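PDB 2WPW: ORF14 from Streptomyces clavuligerus, which probably transfers acyl groups, as a tandem GCN5-related N-acetyltransferase that binds acetyl-CoA. Local coordinates for residues A85-L90 and T119-T124; L74-P79 and A107-L112; L161-H166 and P297-V302; T252-T257 and A264-T269. All coordinates share one frame; numbering follows the deposited sequence.

Contact 1 of 4, residues A85-L90 and T119-T124; sequences ARVDQL and TTLTAT. With ACO (acetyl coenzyme *a), chain E.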
# COMPACT_ATOMS: atom_id res chain seq x y z
N ALA A 85 13.95 3.52 -9.45
CA ALA A 85 14.16 2.73 -8.25
C ALA A 85 13.23 3.34 -7.25
O ALA A 85 13.34 4.50 -6.99
CB ALA A 85 15.59 2.82 -7.79
N ARG A 86 12.29 2.57 -6.75
CA ARG A 86 11.30 3.13 -5.89
C ARG A 86 11.78 3.04 -4.44
O ARG A 86 12.16 1.99 -3.98
CB ARG A 86 9.94 2.40 -6.08
CG ARG A 86 8.73 3.03 -5.31
CD ARG A 86 7.60 1.96 -5.01
NE ARG A 86 7.55 1.07 -6.16
CZ ARG A 86 7.33 -0.22 -6.11
NH1 ARG A 86 7.11 -0.78 -4.92
NH2 ARG A 86 7.35 -0.94 -7.22
N VAL A 87 11.73 4.13 -3.71
CA VAL A 87 12.20 4.11 -2.34
C VAL A 87 11.06 3.66 -1.43
O VAL A 87 10.15 4.46 -1.14
CB VAL A 87 12.64 5.54 -1.91
CG1 VAL A 87 12.93 5.57 -0.39
CG2 VAL A 87 13.88 6.03 -2.70
N ASP A 88 11.04 2.39 -0.99
CA ASP A 88 9.90 1.95 -0.19
C ASP A 88 10.13 2.28 1.29
O ASP A 88 9.19 2.33 2.08
CB ASP A 88 9.69 0.47 -0.30
CG ASP A 88 8.86 0.05 -1.54
OD1 ASP A 88 9.09 -1.10 -2.01
OD2 ASP A 88 7.94 0.80 -2.00
N GLN A 89 11.37 2.51 1.70
CA GLN A 89 11.56 2.90 3.10
C GLN A 89 12.90 3.62 3.26
O GLN A 89 13.97 3.17 2.73
CB GLN A 89 11.43 1.67 4.05
CG GLN A 89 11.99 1.86 5.52
CD GLN A 89 11.87 0.60 6.40
OE1 GLN A 89 10.92 0.47 7.18
NE2 GLN A 89 12.77 -0.35 6.21
N LEU A 90 12.84 4.74 3.95
CA LEU A 90 14.02 5.46 4.32
C LEU A 90 13.74 6.05 5.69
O LEU A 90 13.10 7.10 5.81
CB LEU A 90 14.34 6.53 3.28
CG LEU A 90 15.75 7.11 3.33
CD1 LEU A 90 16.05 7.74 1.97
CD2 LEU A 90 15.81 8.07 4.53
N THR A 119 17.90 5.84 -13.51
CA THR A 119 18.17 7.26 -13.56
C THR A 119 17.38 8.13 -12.55
O THR A 119 17.84 9.20 -12.17
CB THR A 119 18.02 7.77 -15.00
OG1 THR A 119 16.65 7.67 -15.41
CG2 THR A 119 18.85 6.89 -15.94
N THR A 120 16.23 7.69 -12.09
CA THR A 120 15.49 8.47 -11.07
C THR A 120 15.10 7.60 -9.85
O THR A 120 14.99 6.38 -9.95
CB THR A 120 14.19 9.09 -11.68
OG1 THR A 120 13.54 8.08 -12.44
CG2 THR A 120 14.48 10.28 -12.65
N LEU A 121 14.95 8.24 -8.70
CA LEU A 121 14.37 7.60 -7.54
C LEU A 121 13.00 8.18 -7.35
O LEU A 121 12.80 9.36 -7.54
CB LEU A 121 15.19 7.87 -6.28
CG LEU A 121 16.48 7.08 -6.18
CD1 LEU A 121 17.42 7.59 -7.23
CD2 LEU A 121 17.11 7.17 -4.78
N THR A 122 12.04 7.35 -6.97
CA THR A 122 10.71 7.86 -6.61
C THR A 122 10.36 7.54 -5.13
O THR A 122 10.87 6.56 -4.53
CB THR A 122 9.62 7.31 -7.57
OG1 THR A 122 9.68 5.88 -7.55
CG2 THR A 122 9.87 7.83 -9.05
N ALA A 123 9.52 8.37 -4.54
CA ALA A 123 9.09 8.12 -3.18
C ALA A 123 7.71 8.66 -2.95
O ALA A 123 7.23 9.54 -3.66
CB ALA A 123 10.07 8.75 -2.21
N THR A 124 7.05 8.12 -1.95
CA THR A 124 5.80 8.66 -1.45
C THR A 124 6.06 9.38 -0.13
O THR A 124 6.68 8.83 0.79
CB THR A 124 4.84 7.56 -1.20
OG1 THR A 124 4.58 6.94 -2.45
CG2 THR A 124 3.51 8.11 -0.60
N1A ACO E . 12.91 19.24 9.57
C2A ACO E . 13.50 20.07 8.73
N3A ACO E . 14.53 19.68 7.98
C4A ACO E . 14.98 18.44 8.01
C5A ACO E . 14.38 17.53 8.86
C6A ACO E . 13.31 17.98 9.67
N6A ACO E . 12.62 17.22 10.53
N7A ACO E . 15.02 16.36 8.69
C8A ACO E . 15.97 16.53 7.76
N9A ACO E . 15.94 17.80 7.35
C1B ACO E . 16.81 18.37 6.29
C2B ACO E . 17.67 19.44 6.88
O2B ACO E . 18.06 20.31 5.82
C3B ACO E . 18.88 18.67 7.31
O3B ACO E . 20.02 19.48 7.05
P3B ACO E . 21.20 19.45 8.21
O7A ACO E . 22.42 20.53 8.07
O8A ACO E . 20.75 19.05 9.67
O9A ACO E . 20.37 20.61 8.63
C4B ACO E . 18.91 17.40 6.45
O4B ACO E . 17.71 17.40 5.67
C5B ACO E . 18.55 16.37 7.46
O5B ACO E . 19.36 15.33 7.30
P1A ACO E . 19.46 14.26 8.41
O1A ACO E . 20.08 13.06 7.62
O2A ACO E . 20.23 14.55 9.67
O3A ACO E . 18.03 13.91 8.93
P2A ACO E . 17.49 12.55 9.67
O4A ACO E . 16.86 13.13 11.05
O5A ACO E . 18.44 11.43 9.68
O6A ACO E . 16.18 12.31 8.66
CBP ACO E . 13.98 11.36 8.07
CCP ACO E . 15.47 11.16 8.54
CDP ACO E . 14.31 12.80 7.80
CEP ACO E . 14.34 10.23 7.06
CAP ACO E . 13.46 11.03 9.52
OAP ACO E . 12.72 12.16 9.91
C9P ACO E . 12.59 9.77 9.47
O9P ACO E . 13.11 8.62 9.46
N8P ACO E . 11.27 10.04 9.38
C7P ACO E . 10.25 9.01 9.30
C6P ACO E . 10.37 8.23 7.98
C5P ACO E . 10.21 9.12 6.76
O5P ACO E . 9.35 9.99 6.76
N4P ACO E . 10.99 8.83 5.71
C3P ACO E . 10.82 9.45 4.36
C2P ACO E . 11.61 10.74 4.13
S1P ACO E . 11.28 11.38 2.44
C ACO E . 12.34 10.40 1.39
O ACO E . 13.06 9.52 1.86
CH3 ACO E . 12.39 10.69 -0.08
O HOH W 1 7.15 4.74 -2.41
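Val87 N donates to Thr122 O at 2.7 Å, a nearly straight bond (170°) and the shortest of the three backbone bonds that tie these parallel strands together. The same oxygen lies against the base of the Val87 side chain, with CB 3.3 Å from Thr122 O. Behind it, Thr122 N donates to Ala85 O and Ala85 N to Thr120 O, the steady ladder of a parallel pair.

One face carries the apolar groups. Val87 turns CG2 beside its own backbone N, with CG1 anti to it (chi1 171°), which places CG2 4.0 Å from Leu121 CD2, the two side chains crossing at a slant. Val87 CB also rests against the Ala123 methyl. On the other face, Thr122 holds OG1 between its backbone N and carbonyl carbon (chi1 56°) and lays that atom 3.7 Å from Arg86 CG. Arg86 then bends away, its NH1 forming a salt bridge with Asp88 OD2 whose hydrogen bond is long and weak.

Past Val87 the strands splay, the V-shaped opening of the GNAT fold, and acetyl coenzyme A enters it. Ligand N4P donates almost straight to Leu90 O at 2.7 Å, so the pantetheine arm takes a backbone acceptor as a neighbouring strand would. The acetyl methyl CH3 packs 3.7 Å from Ala123 CB.

Asp88 and Gln89 form a classic beta bulge opposite Arg75 of strand 69-79, which flanks 84-92 on its far side. Helix 101-115 covers Leu121 and Leu90, completing a beta-alpha-beta unit, while strand 323-334 lies beyond Thr122.

Contact 2 of 4, residues L74-P79 and A107-L112; sequences LRLALP and AHAREL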
# COMPACT_ATOMS: atom_id res chain seq x y z
N LEU A 74 16.91 1.30 4.77
CA LEU A 74 16.62 1.72 3.42
C LEU A 74 16.16 0.50 2.62
O LEU A 74 16.83 -0.52 2.59
CB LEU A 74 17.84 2.35 2.75
CG LEU A 74 17.68 2.64 1.23
CD1 LEU A 74 16.88 3.92 0.99
CD2 LEU A 74 19.08 2.80 0.61
N ARG A 75 14.98 0.58 2.03
CA ARG A 75 14.52 -0.49 1.16
C ARG A 75 14.20 0.10 -0.22
O ARG A 75 13.47 1.11 -0.37
CB ARG A 75 13.29 -1.13 1.74
CG ARG A 75 13.48 -1.68 3.11
CD ARG A 75 12.22 -2.57 3.55
NE ARG A 75 12.13 -3.79 2.74
CZ ARG A 75 11.15 -4.66 2.81
NH1 ARG A 75 10.09 -4.45 3.60
NH2 ARG A 75 11.20 -5.76 2.04
N LEU A 76 14.73 -0.51 -1.25
CA LEU A 76 14.41 -0.07 -2.58
C LEU A 76 13.74 -1.23 -3.28
O LEU A 76 14.12 -2.42 -3.05
CB LEU A 76 15.67 0.35 -3.33
CG LEU A 76 16.53 1.53 -2.84
CD1 LEU A 76 17.58 1.80 -3.84
CD2 LEU A 76 15.75 2.76 -2.68
N ALA A 77 12.72 -0.89 -4.10
CA ALA A 77 12.05 -1.80 -5.02
C ALA A 77 12.48 -1.42 -6.43
O ALA A 77 12.36 -0.27 -6.80
CB ALA A 77 10.51 -1.69 -4.89
N LEU A 78 12.99 -2.40 -7.20
CA LEU A 78 13.45 -2.19 -8.59
C LEU A 78 12.56 -2.93 -9.61
O LEU A 78 12.73 -4.16 -9.82
CB LEU A 78 14.86 -2.75 -8.75
CG LEU A 78 16.09 -1.90 -8.34
CD1 LEU A 78 15.71 -0.79 -7.43
CD2 LEU A 78 17.19 -2.78 -7.67
N PRO A 79 11.60 -2.23 -10.24
CA PRO A 79 10.73 -2.98 -11.20
C PRO A 79 11.47 -3.44 -12.47
O PRO A 79 12.28 -2.69 -13.00
CB PRO A 79 9.59 -1.99 -11.52
CG PRO A 79 9.92 -0.70 -10.78
CD PRO A 79 11.19 -0.83 -10.02
N ALA A 107 22.30 9.03 0.06
CA ALA A 107 23.47 8.84 -0.83
C ALA A 107 23.59 7.35 -1.21
O ALA A 107 23.93 7.04 -2.33
CB ALA A 107 24.77 9.32 -0.18
N HIS A 108 23.24 6.46 -0.30
CA HIS A 108 23.27 5.01 -0.56
C HIS A 108 22.20 4.58 -1.61
O HIS A 108 22.47 3.86 -2.56
CB HIS A 108 23.10 4.24 0.76
CG HIS A 108 23.58 2.82 0.70
ND1 HIS A 108 22.79 1.75 1.06
CD2 HIS A 108 24.78 2.30 0.32
CE1 HIS A 108 23.48 0.62 0.92
NE2 HIS A 108 24.68 0.93 0.47
N ALA A 109 21.00 5.06 -1.42
CA ALA A 109 19.95 4.89 -2.40
C ALA A 109 20.42 5.29 -3.81
O ALA A 109 20.19 4.54 -4.76
CB ALA A 109 18.69 5.69 -1.98
N ARG A 110 21.02 6.47 -3.97
CA ARG A 110 21.46 6.91 -5.36
C ARG A 110 22.55 6.03 -5.88
O ARG A 110 22.57 5.66 -7.05
CB ARG A 110 21.92 8.37 -5.41
CG ARG A 110 20.82 9.36 -5.03
CD ARG A 110 21.37 10.67 -4.71
NE ARG A 110 21.56 11.45 -5.90
CZ ARG A 110 22.72 12.02 -6.22
NH1 ARG A 110 23.77 11.88 -5.40
NH2 ARG A 110 22.81 12.72 -7.34
N GLU A 111 23.46 5.64 -5.00
CA GLU A 111 24.52 4.77 -5.44
C GLU A 111 23.94 3.43 -5.90
O GLU A 111 24.41 2.85 -6.89
CB GLU A 111 25.55 4.59 -4.32
CG GLU A 111 26.86 3.90 -4.74
CD GLU A 111 28.07 4.42 -3.93
OE1 GLU A 111 28.87 5.21 -4.49
OE2 GLU A 111 28.19 4.09 -2.73
N LEU A 112 22.93 2.93 -5.18
CA LEU A 112 22.29 1.69 -5.63
C LEU A 112 21.48 1.89 -6.95
O LEU A 112 21.57 1.06 -7.87
CB LEU A 112 21.39 1.08 -4.55
CG LEU A 112 22.07 0.75 -3.21
CD1 LEU A 112 20.99 0.59 -2.07
CD2 LEU A 112 22.93 -0.50 -3.38
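Leu74 straddles the Ala109 methyl with its fork. Its CG stands anti to the backbone N (chi1 172°), and this carries both branches to the helix: CD1 and CD2 each lie 3.9 Å from Ala109 CB. CD2 goes deeper than its twin, passing 3.6 Å from Ala109 N and so packing on the helix backbone itself. It also meets the imidazole of His108 at ND1, obliquely, and touches Leu112 CD1 at 4.0 Å. One methyl thus touches three residues of the helix, His108, Ala109 and Leu112.

Leu76, two residues along on the same face of the strand, is set differently. Its CG lies beside the backbone N (chi1 -63°), and CD1 comes down on the helix 3.9 Å from Leu112 CB and equally far from Ala109 O. The Leu76 and Leu112 side chains slant across one another, while Leu76 CD2 reaches back to Ala109 CB at 4.2 Å. Strand and helix run in nearly the same direction, 28° apart, with their axes 9.6 Å from each other, and the small Ala109 sits at the closest backbone approach.

Strand 57-66 continues this layer: Trp62 takes the His108 ring edge-to-face and also touches Leu112. No hydrogen bond joins strand to helix here. Between these segments the helix packs on the strand mainly through buried methyls and van der Waals fit, an arrangement that probably depends on shape and exclusion of water more than on directional bonds.

Contact 3 of 4, residues L161-H166 and P297-V302; sequences LDLDRH and PEVRLV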
# COMPACT_ATOMS: atom_id res chain seq x y z
N LEU A 161 -12.06 5.61 7.70
CA LEU A 161 -13.42 5.40 8.17
C LEU A 161 -13.33 4.79 9.56
O LEU A 161 -12.54 3.87 9.83
CB LEU A 161 -14.16 4.44 7.22
CG LEU A 161 -15.39 3.73 7.82
CD1 LEU A 161 -16.42 4.81 8.19
CD2 LEU A 161 -16.07 2.58 6.95
N ASP A 162 -14.14 5.28 10.47
CA ASP A 162 -13.99 4.83 11.84
C ASP A 162 -15.35 4.33 12.27
O ASP A 162 -16.29 5.10 12.36
CB ASP A 162 -13.52 5.98 12.73
CG ASP A 162 -13.61 5.65 14.26
OD1 ASP A 162 -14.19 4.60 14.67
OD2 ASP A 162 -13.08 6.45 15.05
N LEU A 163 -15.47 3.04 12.52
CA LEU A 163 -16.81 2.51 12.62
C LEU A 163 -17.51 2.95 13.89
O LEU A 163 -18.72 2.77 14.00
CB LEU A 163 -16.82 0.98 12.48
CG LEU A 163 -17.14 0.25 11.17
CD1 LEU A 163 -17.04 1.11 9.94
CD2 LEU A 163 -16.27 -1.06 11.02
N ASP A 164 -16.76 3.47 14.88
CA ASP A 164 -17.37 3.97 16.13
C ASP A 164 -17.88 5.39 15.98
O ASP A 164 -18.47 5.91 16.90
CB ASP A 164 -16.39 3.94 17.32
CG ASP A 164 -16.04 2.52 17.80
OD1 ASP A 164 -14.90 2.34 18.24
OD2 ASP A 164 -16.87 1.59 17.73
N ARG A 165 -17.65 6.04 14.85
CA ARG A 165 -18.18 7.37 14.59
C ARG A 165 -19.20 7.36 13.44
O ARG A 165 -19.99 8.30 13.30
CB ARG A 165 -17.06 8.34 14.24
CG ARG A 165 -15.88 8.30 15.23
CD ARG A 165 -15.66 9.64 15.95
NE ARG A 165 -14.80 10.55 15.19
CZ ARG A 165 -15.11 11.06 13.99
NH1 ARG A 165 -16.24 10.72 13.40
NH2 ARG A 165 -14.28 11.89 13.37
N HIS A 166 -19.19 6.31 12.63
CA HIS A 166 -20.20 6.16 11.59
C HIS A 166 -20.37 4.70 11.18
O HIS A 166 -19.40 4.01 10.92
CB HIS A 166 -19.87 7.07 10.39
CG HIS A 166 -20.90 7.05 9.29
ND1 HIS A 166 -22.12 7.69 9.39
CD2 HIS A 166 -20.88 6.49 8.05
CE1 HIS A 166 -22.82 7.50 8.27
NE2 HIS A 166 -22.08 6.77 7.45
N PRO A 297 -14.85 -9.25 13.47
CA PRO A 297 -15.73 -8.44 14.32
C PRO A 297 -15.01 -7.26 15.04
O PRO A 297 -15.66 -6.26 15.34
CB PRO A 297 -16.30 -9.46 15.33
CG PRO A 297 -15.28 -10.56 15.38
CD PRO A 297 -14.61 -10.61 14.03
N GLU A 298 -13.71 -7.35 15.29
CA GLU A 298 -12.99 -6.24 15.96
C GLU A 298 -12.59 -5.09 15.06
O GLU A 298 -12.06 -4.08 15.55
CB GLU A 298 -11.75 -6.73 16.64
CG GLU A 298 -12.05 -7.19 18.02
CD GLU A 298 -11.00 -8.12 18.52
OE1 GLU A 298 -9.91 -7.67 18.94
OE2 GLU A 298 -11.27 -9.32 18.47
N VAL A 299 -12.82 -5.23 13.75
CA VAL A 299 -12.46 -4.15 12.85
C VAL A 299 -13.27 -2.91 13.14
O VAL A 299 -14.50 -2.94 13.24
CB VAL A 299 -12.61 -4.51 11.39
CG1 VAL A 299 -12.49 -3.27 10.59
CG2 VAL A 299 -11.52 -5.44 10.98
N ARG A 300 -12.56 -1.81 13.24
CA ARG A 300 -13.15 -0.54 13.57
C ARG A 300 -12.58 0.53 12.61
O ARG A 300 -13.26 1.50 12.24
CB ARG A 300 -12.77 -0.23 15.00
CG ARG A 300 -13.89 -0.20 16.00
CD ARG A 300 -14.73 -1.48 16.12
NE ARG A 300 -16.09 -1.00 16.33
CZ ARG A 300 -17.13 -1.29 15.55
NH1 ARG A 300 -17.00 -2.14 14.51
NH2 ARG A 300 -18.32 -0.75 15.83
N LEU A 301 -11.32 0.35 12.20
CA LEU A 301 -10.60 1.42 11.45
C LEU A 301 -10.20 0.97 10.06
O LEU A 301 -9.35 0.11 9.95
CB LEU A 301 -9.38 1.91 12.23
CG LEU A 301 -9.67 2.47 13.63
CD1 LEU A 301 -8.40 2.83 14.38
CD2 LEU A 301 -10.59 3.66 13.55
N VAL A 302 -10.82 1.53 9.01
CA VAL A 302 -10.57 1.08 7.62
C VAL A 302 -9.97 2.22 6.80
O VAL A 302 -10.44 3.36 6.85
CB VAL A 302 -11.87 0.59 6.99
CG1 VAL A 302 -11.66 -0.01 5.55
CG2 VAL A 302 -12.57 -0.44 7.96
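Arg300 and the turn at Leu163 and Asp164 meet at the end of a short antiparallel pairing in which strand 149-162, in the N-terminal of the two tandem GNAT sequence regions, joins strand 301-307 of the second. Leu161 and Val302 form the hydrogen-bonded pair, Leu161 N to Val302 O being almost straight at 178°, and Leu163 N extends the ladder to Arg300 O at 2.7 Å.

From CB the Arg300 chain swings towards the turn, bending at chi2 (57°) and again at chi3. CG passes 3.5 Å from Asp164 OD1, and CD skirts the other carboxylate oxygen. NE makes the salt bridge, 3.0 Å from Asp164 OD2, which it meets from above the carboxylate plane; the carboxylate and guanidinium planes stand 64° apart. At the tip, NH2 adds a weak second bond to that oxygen, while NH1 turns back to donate to Val299 O at 2.9 Å. Leu163 CB lies over one face of the guanidinium, 3.7 Å from NH1. Pinned at its edge by both Asp164 and a carbonyl of its own segment, the flat group has little scope to rotate.

Leu163 CD2 reaches further, towards Val299, and helix 280-295 covers both residues through Leu293. Asp162 runs side by side with Leu301, whose CD2 lies 3.7 Å from Asp162 CG. The carboxylate also shapes the turn: Asp162 OD1 accepts from Asp164 N at 2.8 Å, an Asx turn.

Contact 4 of 4, residues T252-T257 and A264-T269; sequences TSVSKT and ALQGMT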
# COMPACT_ATOMS: atom_id res chain seq x y z
N THR A 252 -15.04 -5.90 -5.43
CA THR A 252 -14.34 -5.04 -4.51
C THR A 252 -13.51 -5.88 -3.50
O THR A 252 -13.68 -7.10 -3.39
CB THR A 252 -15.34 -4.22 -3.75
OG1 THR A 252 -14.64 -3.19 -3.09
CG2 THR A 252 -16.06 -5.05 -2.69
N SER A 253 -12.60 -5.25 -2.76
CA SER A 253 -11.87 -6.03 -1.80
C SER A 253 -11.44 -5.27 -0.56
O SER A 253 -11.45 -4.01 -0.53
CB SER A 253 -10.65 -6.69 -2.46
OG SER A 253 -9.65 -5.75 -2.71
N VAL A 254 -11.01 -6.05 0.44
CA VAL A 254 -10.49 -5.59 1.71
C VAL A 254 -9.41 -6.58 2.14
O VAL A 254 -9.58 -7.80 2.00
CB VAL A 254 -11.57 -5.55 2.80
CG1 VAL A 254 -10.90 -5.44 4.23
CG2 VAL A 254 -12.53 -4.39 2.54
N SER A 255 -8.31 -6.03 2.64
CA SER A 255 -7.10 -6.74 2.96
C SER A 255 -6.96 -6.59 4.48
O SER A 255 -7.23 -5.49 5.04
CB SER A 255 -5.94 -6.09 2.23
OG SER A 255 -4.68 -6.72 2.53
N LYS A 256 -6.62 -7.68 5.16
CA LYS A 256 -6.43 -7.69 6.66
C LYS A 256 -5.10 -8.35 7.05
O LYS A 256 -4.89 -9.55 6.73
CB LYS A 256 -7.54 -8.51 7.29
CG LYS A 256 -8.12 -7.88 8.53
CD LYS A 256 -7.58 -8.42 9.82
CE LYS A 256 -7.46 -7.29 10.85
NZ LYS A 256 -6.04 -7.00 11.07
N THR A 257 -4.18 -7.59 7.67
CA THR A 257 -2.92 -8.14 8.15
C THR A 257 -3.26 -9.07 9.33
O THR A 257 -4.31 -8.92 10.00
CB THR A 257 -1.92 -7.03 8.65
OG1 THR A 257 -2.55 -6.20 9.66
CG2 THR A 257 -1.40 -6.12 7.50
N ALA A 264 -8.07 -2.40 9.00
CA ALA A 264 -8.19 -3.10 7.74
C ALA A 264 -7.93 -2.13 6.58
O ALA A 264 -7.94 -0.88 6.77
CB ALA A 264 -9.56 -3.77 7.61
N LEU A 265 -7.71 -2.68 5.38
CA LEU A 265 -7.43 -1.85 4.24
C LEU A 265 -8.47 -1.99 3.16
O LEU A 265 -8.75 -3.11 2.67
CB LEU A 265 -6.03 -2.14 3.71
CG LEU A 265 -5.58 -1.48 2.39
CD1 LEU A 265 -5.56 -0.02 2.51
CD2 LEU A 265 -4.16 -1.96 2.06
N GLN A 266 -9.08 -0.88 2.77
CA GLN A 266 -10.17 -0.98 1.79
C GLN A 266 -9.56 -0.88 0.41
O GLN A 266 -8.89 0.12 0.14
CB GLN A 266 -11.14 0.19 1.97
CG GLN A 266 -11.89 0.50 0.72
CD GLN A 266 -13.02 -0.43 0.57
OE1 GLN A 266 -14.06 -0.27 1.20
NE2 GLN A 266 -12.83 -1.45 -0.24
N GLY A 267 -9.74 -1.88 -0.45
CA GLY A 267 -9.10 -1.82 -1.78
C GLY A 267 -9.96 -1.10 -2.82
O GLY A 267 -11.00 -0.50 -2.50
N MSE A 268 -9.56 -1.19 -4.08
CA MSE A 268 -10.32 -0.59 -5.20
C MSE A 268 -11.67 -1.28 -5.43
O MSE A 268 -11.82 -2.45 -5.15
CB MSE A 268 -9.49 -0.71 -6.45
CG MSE A 268 -8.68 0.56 -6.84
SE MSE A 268 -8.66 2.05 -5.44
CE MSE A 268 -9.14 3.54 -6.68
N THR A 269 -12.64 -0.52 -5.92
CA THR A 269 -13.91 -1.07 -6.38
C THR A 269 -13.99 -0.90 -7.89
O THR A 269 -13.87 0.19 -8.40
CB THR A 269 -15.10 -0.35 -5.74
OG1 THR A 269 -15.10 -0.59 -4.31
CG2 THR A 269 -16.40 -0.85 -6.30
O HOH W 2 -9.61 -4.53 -5.64
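Ser253 O takes the N-H of Gly267 at 2.7 Å in this antiparallel beta hairpin of strands 247-256 and 263-271, although the donor stands above the carbonyl plane. Nearer the turn the geometry is regular: Ser255 and Leu265 exchange two bonds, Ser255 N to Leu265 O at 3.0 Å and Leu265 N to Ser255 O at 2.9 Å. Towards the open end side chains take over. Thr252 OG1 and Thr269 OG1 are hydrogen-bonded at 2.9 Å; on Thr252 the hydroxyl is anti to the backbone N (chi1 -167°), which swings it across to its partner. A water joins the strands beside this pair, donating to the carbonyl O of selenomethionine Met268 and hydrogen-bonded to Ser253 OG.

Gln266 folds at chi2 (81°), so that its amide turns back over the strands and NE2 bonds weakly to Gly267 O. It crosses Val254 at about a right angle, NE2 lying 4.1 Å from Val254 CG2. Helix 280-295 covers this face, touching Thr252 and Val254 through Asn288, while Ser255 OG on the other face bonds to Arg233. Val254's second branch leans towards the turn: CG1 sits 3.5 Å from Leu265 O and 4.0 Å from Ala264 CB.

Contacts 1 and 2 belong to one acetyl-CoA-binding lobe, their centres 7 Å apart. Strands 69-79 and 84-92 are neighbours, joined by probable bonds such as Arg86 N to Ala77 O (2.8 Å), and helix 101-115 links strand 84-92 to 120-127. The Leu74 side chain of contact 2 lies about 7 Å from the ligand that contact 1 touches directly. Contacts 3 and 4, centres 14 Å apart, form a second group: 264-269 pairs with 297-302 through Leu301 O and Ala264 N (3.0 Å), and contact 4 is nested in the loop closed by contact 3. Centres of contacts 1 and 3 are about 32 Å apart, both second-group contacts lying away from the acetyl-CoA site.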